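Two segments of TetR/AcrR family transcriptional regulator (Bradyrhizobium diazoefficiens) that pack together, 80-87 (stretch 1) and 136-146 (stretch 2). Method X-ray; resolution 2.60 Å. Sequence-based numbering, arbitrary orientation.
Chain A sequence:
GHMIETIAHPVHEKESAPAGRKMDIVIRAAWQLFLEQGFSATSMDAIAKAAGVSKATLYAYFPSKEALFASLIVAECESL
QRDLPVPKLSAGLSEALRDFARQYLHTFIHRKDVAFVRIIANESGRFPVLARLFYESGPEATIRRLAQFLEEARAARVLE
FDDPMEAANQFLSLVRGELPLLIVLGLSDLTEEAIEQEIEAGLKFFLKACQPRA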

ATOM      1  N   LEU A  80     -13.878  11.907  -5.092  1.00 74.32           N
ATOM      2  CA  LEU A  80     -12.463  11.676  -5.523  1.00 73.17           C
ATOM      3  C   LEU A  80     -12.341  11.389  -7.015  1.00 68.52           C
ATOM      4  O   LEU A  80     -11.447  11.891  -7.683  1.00 77.95           O
ATOM      5  CB  LEU A  80     -11.793  10.573  -4.684  1.00 77.20           C
ATOM      6  CG  LEU A  80     -11.609  11.029  -3.221  1.00 90.79           C
ATOM      7  CD1 LEU A  80     -11.390   9.852  -2.248  1.00 90.43           C
ATOM      8  CD2 LEU A  80     -10.481  12.056  -3.123  1.00 92.70           C
ATOM      9  N   GLN A  81     -13.303  10.671  -7.564  1.00 67.46           N
ATOM     10  CA  GLN A  81     -13.302  10.379  -8.999  1.00 67.70           C
ATOM     11  C   GLN A  81     -13.492  11.593  -9.917  1.00 71.28           C
ATOM     12  O   GLN A  81     -12.988  11.605 -11.040  1.00 70.15           O
ATOM     13  CB  GLN A  81     -14.347   9.314  -9.298  1.00 69.15           C
ATOM     14  CG  GLN A  81     -13.968   7.951  -8.781  1.00 66.36           C
ATOM     15  CD  GLN A  81     -12.886   7.323  -9.626  1.00 70.69           C
ATOM     16  OE1 GLN A  81     -13.011   7.232 -10.857  1.00 80.37           O
ATOM     17  NE2 GLN A  81     -11.792   6.922  -8.983  1.00 61.31           N
ATOM     18  N   ARG A  82     -14.212  12.609  -9.445  1.00 80.84           N
ATOM     19  CA  ARG A  82     -14.411  13.823 -10.234  1.00 84.72           C
ATOM     20  C   ARG A  82     -13.185  14.715 -10.266  1.00 78.66           C
ATOM     21  O   ARG A  82     -13.022  15.505 -11.181  1.00 75.48           O
ATOM     22  CB  ARG A  82     -15.610  14.623  -9.717  1.00 90.29           C
ATOM     23  CG  ARG A  82     -16.934  13.879  -9.766  1.00 93.43           C
ATOM     24  CD  ARG A  82     -18.169  14.781  -9.541  1.00 97.90           C
ATOM     25  NE  ARG A  82     -18.904  14.256  -8.387  1.00103.21           N
ATOM     26  CZ  ARG A  82     -18.892  14.785  -7.156  1.00106.43           C
ATOM     27  NH1 ARG A  82     -18.227  15.912  -6.877  1.00108.59           N
ATOM     28  NH2 ARG A  82     -19.560  14.184  -6.178  1.00 98.08           N
ATOM     29  N   ASP A  83     -12.330  14.590  -9.270  1.00 74.71           N
ATOM     30  CA  ASP A  83     -11.057  15.290  -9.300  1.00 81.48           C
ATOM     31  C   ASP A  83     -10.060  14.687 -10.290  1.00 76.82           C
ATOM     32  O   ASP A  83      -8.912  15.131 -10.376  1.00 87.66           O
ATOM     33  CB  ASP A  83     -10.420  15.313  -7.895  1.00 93.51           C
ATOM     34  CG  ASP A  83     -11.327  15.955  -6.837  1.00106.39           C
ATOM     35  OD1 ASP A  83     -12.364  16.569  -7.199  1.00105.58           O
ATOM     36  OD2 ASP A  83     -10.992  15.829  -5.635  1.00116.98           O
ATOM     37  N   LEU A  84     -10.424  13.611 -10.960  1.00 72.30           N
ATOM     38  CA  LEU A  84      -9.469  13.009 -11.881  1.00 75.28           C
ATOM     39  C   LEU A  84      -9.835  13.513 -13.248  1.00 73.46           C
ATOM     40  O   LEU A  84     -11.010  13.564 -13.554  1.00 79.81           O
ATOM     41  CB  LEU A  84      -9.485  11.454 -11.823  1.00 74.23           C
ATOM     42  CG  LEU A  84      -8.503  10.621 -10.972  1.00 76.94           C
ATOM     43  CD1 LEU A  84      -8.118  11.320  -9.684  1.00 81.19           C
ATOM     44  CD2 LEU A  84      -9.027   9.233 -10.658  1.00 77.50           C
ATOM     45  N   PRO A  85      -8.844  13.841 -14.100  1.00 73.90           N
ATOM     46  CA  PRO A  85      -9.198  14.255 -15.463  1.00 71.40           C
ATOM     47  C   PRO A  85      -9.733  13.108 -16.301  1.00 73.67           C
ATOM     48  O   PRO A  85      -9.606  11.926 -15.912  1.00 74.69           O
ATOM     49  CB  PRO A  85      -7.884  14.749 -16.068  1.00 68.09           C
ATOM     50  CG  PRO A  85      -6.806  14.361 -15.135  1.00 68.48           C
ATOM     51  CD  PRO A  85      -7.393  13.666 -13.932  1.00 70.28           C
ATOM     52  N   VAL A  86     -10.420  13.464 -17.378  1.00 76.98           N
ATOM     53  CA  VAL A  86     -10.717  12.503 -18.423  1.00 82.47           C
ATOM     54  C   VAL A  86      -9.653  12.715 -19.512  1.00 76.80           C
ATOM     55  O   VAL A  86      -9.669  13.722 -20.218  1.00 78.16           O
ATOM     56  CB  VAL A  86     -12.139  12.647 -19.025  1.00 81.69           C
ATOM     57  CG1 VAL A  86     -12.309  11.636 -20.166  1.00 82.70           C
ATOM     58  CG2 VAL A  86     -13.214  12.430 -17.962  1.00 75.77           C
ATOM     59  N   PRO A  87      -8.734  11.767 -19.646  1.00 67.37           N
ATOM     60  CA  PRO A  87      -7.580  12.012 -20.468  1.00 70.46           C
ATOM     61  C   PRO A  87      -7.948  11.956 -21.937  1.00 73.03           C
ATOM     62  O   PRO A  87      -8.812  11.149 -22.305  1.00 71.83           O
ATOM     63  CB  PRO A  87      -6.622  10.884 -20.092  1.00 70.30           C
ATOM     64  CG  PRO A  87      -7.322  10.016 -19.109  1.00 70.49           C
ATOM     65  CD  PRO A  87      -8.761  10.406 -19.102  1.00 70.49           C
ATOM     66  N   GLU A 136     -14.090  -1.243  -5.058  1.00 55.43           N
ATOM     67  CA  GLU A 136     -14.664  -1.149  -6.413  1.00 59.17           C
ATOM     68  C   GLU A 136     -15.114   0.244  -6.777  1.00 56.63           C
ATOM     69  O   GLU A 136     -15.134   0.606  -7.952  1.00 55.39           O
ATOM     70  CB  GLU A 136     -15.815  -2.138  -6.611  1.00 64.89           C
ATOM     71  CG  GLU A 136     -15.366  -3.589  -6.427  1.00 73.60           C
ATOM     72  CD  GLU A 136     -16.304  -4.643  -7.006  1.00 78.71           C
ATOM     73  OE1 GLU A 136     -17.519  -4.345  -7.141  1.00 79.83           O
ATOM     74  OE2 GLU A 136     -15.804  -5.767  -7.308  1.00 73.66           O
ATOM     75  N   SER A 137     -15.428   1.048  -5.779  1.00 57.24           N
ATOM     76  CA  SER A 137     -15.885   2.424  -6.014  1.00 57.32           C
ATOM     77  C   SER A 137     -14.744   3.410  -6.152  1.00 56.54           C
ATOM     78  O   SER A 137     -14.920   4.471  -6.710  1.00 56.04           O
ATOM     79  CB  SER A 137     -16.757   2.863  -4.841  1.00 57.51           C
ATOM     80  OG  SER A 137     -17.834   1.968  -4.679  1.00 59.64           O
ATOM     81  N   GLY A 138     -13.598   3.087  -5.562  1.00 57.67           N
ATOM     82  CA  GLY A 138     -12.433   3.993  -5.571  1.00 58.09           C
ATOM     83  C   GLY A 138     -11.291   3.491  -6.457  1.00 57.11           C
ATOM     84  O   GLY A 138     -11.279   3.691  -7.658  1.00 58.51           O
ATOM     85  N   PRO A 139     -10.350   2.774  -5.874  1.00 55.36           N
ATOM     86  CA  PRO A 139      -9.213   2.232  -6.578  1.00 53.16           C
ATOM     87  C   PRO A 139      -9.563   1.538  -7.888  1.00 56.76           C
ATOM     88  O   PRO A 139      -8.950   1.824  -8.919  1.00 62.58           O
ATOM     89  CB  PRO A 139      -8.666   1.216  -5.586  1.00 56.08           C
ATOM     90  CG  PRO A 139      -8.993   1.774  -4.269  1.00 58.09           C
ATOM     91  CD  PRO A 139     -10.307   2.480  -4.430  1.00 60.20           C
ATOM     92  N   GLU A 140     -10.515   0.609  -7.867  1.00 54.94           N
ATOM     93  CA  GLU A 140     -10.819  -0.106  -9.101  1.00 53.67           C
ATOM     94  C   GLU A 140     -11.445   0.841 -10.101  1.00 50.55           C
ATOM     95  O   GLU A 140     -11.267   0.694 -11.293  1.00 46.67           O
ATOM     96  CB  GLU A 140     -11.705  -1.323  -8.865  1.00 57.98           C
ATOM     97  CG  GLU A 140     -11.658  -2.276 -10.038  1.00 64.28           C
ATOM     98  CD  GLU A 140     -12.331  -3.610  -9.788  1.00 73.88           C
ATOM     99  OE1 GLU A 140     -11.604  -4.636  -9.592  1.00 83.21           O
ATOM    100  OE2 GLU A 140     -13.578  -3.631  -9.817  1.00 73.24           O
ATOM    101  N   ALA A 141     -12.183   1.819  -9.617  1.00 48.35           N
ATOM    102  CA  ALA A 141     -12.797   2.790 -10.524  1.00 50.39           C
ATOM    103  C   ALA A 141     -11.748   3.589 -11.260  1.00 50.65           C
ATOM    104  O   ALA A 141     -11.876   3.851 -12.461  1.00 54.72           O
ATOM    105  CB  ALA A 141     -13.715   3.726  -9.765  1.00 49.69           C
ATOM    106  N   THR A 142     -10.718   3.981 -10.537  1.00 49.28           N
ATOM    107  CA  THR A 142      -9.601   4.661 -11.150  1.00 53.84           C
ATOM    108  C   THR A 142      -8.967   3.812 -12.242  1.00 53.09           C
ATOM    109  O   THR A 142      -8.670   4.287 -13.337  1.00 51.39           O
ATOM    110  CB  THR A 142      -8.532   4.992 -10.105  1.00 54.30           C
ATOM    111  OG1 THR A 142      -9.090   5.879  -9.139  1.00 57.67           O
ATOM    112  CG2 THR A 142      -7.349   5.667 -10.752  1.00 58.76           C
ATOM    113  N   ILE A 143      -8.750   2.546 -11.951  1.00 52.94           N
ATOM    114  CA  ILE A 143      -8.218   1.668 -12.981  1.00 54.18           C
ATOM    115  C   ILE A 143      -9.112   1.651 -14.237  1.00 52.69           C
ATOM    116  O   ILE A 143      -8.614   1.788 -15.343  1.00 54.43           O
ATOM    117  CB  ILE A 143      -8.054   0.244 -12.436  1.00 57.66           C
ATOM    118  CG1 ILE A 143      -6.915   0.185 -11.422  1.00 56.63           C
ATOM    119  CG2 ILE A 143      -7.797  -0.757 -13.556  1.00 56.78           C
ATOM    120  CD1 ILE A 143      -6.854  -1.131 -10.652  1.00 56.27           C
ATOM    121  N   ARG A 144     -10.415   1.493 -14.053  1.00 54.09           N
ATOM    122  CA  ARG A 144     -11.347   1.445 -15.173  1.00 57.45           C
ATOM    123  C   ARG A 144     -11.330   2.694 -16.024  1.00 56.37           C
ATOM    124  O   ARG A 144     -11.356   2.595 -17.238  1.00 57.09           O
ATOM    125  CB  ARG A 144     -12.750   1.196 -14.678  1.00 66.94           C
ATOM    126  CG  ARG A 144     -12.950  -0.224 -14.185  1.00 80.49           C
ATOM    127  CD  ARG A 144     -14.295  -0.545 -13.576  1.00 88.63           C
ATOM    128  NE  ARG A 144     -15.086   0.525 -12.933  1.00 93.31           N
ATOM    129  CZ  ARG A 144     -15.420   0.627 -11.639  1.00 98.99           C
ATOM    130  NH1 ARG A 144     -15.016  -0.264 -10.708  1.00 96.22           N
ATOM    131  NH2 ARG A 144     -16.177   1.661 -11.264  1.00 98.31           N
ATOM    132  N   ARG A 145     -11.270   3.870 -15.406  1.00 56.06           N
ATOM    133  CA  ARG A 145     -11.211   5.114 -16.177  1.00 58.04           C
ATOM    134  C   ARG A 145     -10.002   5.162 -17.039  1.00 57.37           C
ATOM    135  O   ARG A 145     -10.056   5.588 -18.182  1.00 60.31           O
ATOM    136  CB  ARG A 145     -11.192   6.337 -15.280  1.00 64.66           C
ATOM    137  CG  ARG A 145     -12.581   6.776 -14.896  1.00 79.66           C
ATOM    138  CD  ARG A 145     -12.538   7.622 -13.659  1.00 92.71           C
ATOM    139  NE  ARG A 145     -11.790   8.860 -13.798  1.00101.65           N
ATOM    140  CZ  ARG A 145     -12.337  10.050 -14.029  1.00104.08           C
ATOM    141  NH1 ARG A 145     -13.631  10.180 -14.269  1.00 96.97           N
ATOM    142  NH2 ARG A 145     -11.547  11.110 -14.062  1.00112.09           N
ATOM    143  N   LEU A 146      -8.871   4.784 -16.469  1.00 58.76           N
ATOM    144  CA  LEU A 146      -7.634   4.857 -17.207  1.00 59.26           C
ATOM    145  C   LEU A 146      -7.685   3.834 -18.306  1.00 58.40           C
ATOM    146  O   LEU A 146      -7.226   4.073 -19.405  1.00 56.51           O
ATOM    147  CB  LEU A 146      -6.458   4.611 -16.282  1.00 58.47           C
ATOM    148  CG  LEU A 146      -5.107   4.657 -16.978  1.00 59.69           C
ATOM    149  CD1 LEU A 146      -4.913   5.959 -17.707  1.00 61.20           C
ATOM    150  CD2 LEU A 146      -3.994   4.455 -15.970  1.00 64.29           C
TER

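Stretch 1 carries the last turn of a helix that begins earlier in the chain and then unwinds into an extended loop. A turn is closed by the backbone bond from Leu84 N to Gln81 O (3.3 Å), but from Leu84 to Pro87 every psi lies above 100°, so the chain runs out in an open conformation with its carbonyls free of local helical partners. Stretch 2 is interrupted once. The helix that includes Glu136 and Ser137 ends at Gly138, whose phi/psi of -109/-93 leaves the helical region, and a new helix starts at Pro139. Gly138 serves as the N-cap residue of this second helix, and its carbonyl O accepts the first-turn bond from Thr142 N at 2.9 Å. A CB at Gly138 would lie 2.4 Å from Pro139 CD, so the absence of a side chain suits this backbone. Proline in turn suits the first position of a helix, where no amide hydrogen is required by a preceding turn.

The backbones approach at two places, with CA-CA distances of 7.1 Å for Gln81 and Thr142 and 7.7 Å for Val86 and Arg145. These spacings leave room for side chains between the stretches, and two long ones, Gln81 and Arg145, account for most of the 379 Å² buried.

Gln81 points its CA-to-CB bond toward stretch 2 and folds its chain with chi1 and chi2 both in the m well. This brings the amide to the first turn of the second helix, where Gln81 NE2 donates a hydrogen bond to Thr142 OG1 (2.9 Å). Thr142, itself buried, has chi1 in the m well and offers its hydroxyl as acceptor, giving the amide a polar partner. Alongside, the small methyl of Ala141 allows close packing, with Gln81 CD 3.7 Å from Ala141 CB. Leu84, buried and pointing toward stretch 2, brings its CD2 to 3.7 Å from Thr142 OG1, placing a nonpolar methyl beside the hydroxyl.

Arg145, one turn further along the helix from Ala141, reaches across to stretch 1, as Gln81 reaches across to stretch 2. Its chi1 is m, chi2 t and chi3 p, and the side chain carries the guanidinium to the backbone of Leu84 and Pro85. There Arg145 NH2 makes a weak hydrogen bond to Leu84 O, at 2.6 Å but with an N-H...acceptor angle of 119°; this carbonyl lies at the edge of the guanidinium, near its plane. Pro85 O is also close, 2.8 Å from Arg145 NH2, but the angle is too poor for a hydrogen bond, and Gln81 O lies over one face of the group. Three backbone oxygens thus lie near the cation, a favourable setting for its charge. Val86 borders this site more loosely, its CG2 4.3 Å from Arg145 NH1, and remains exposed.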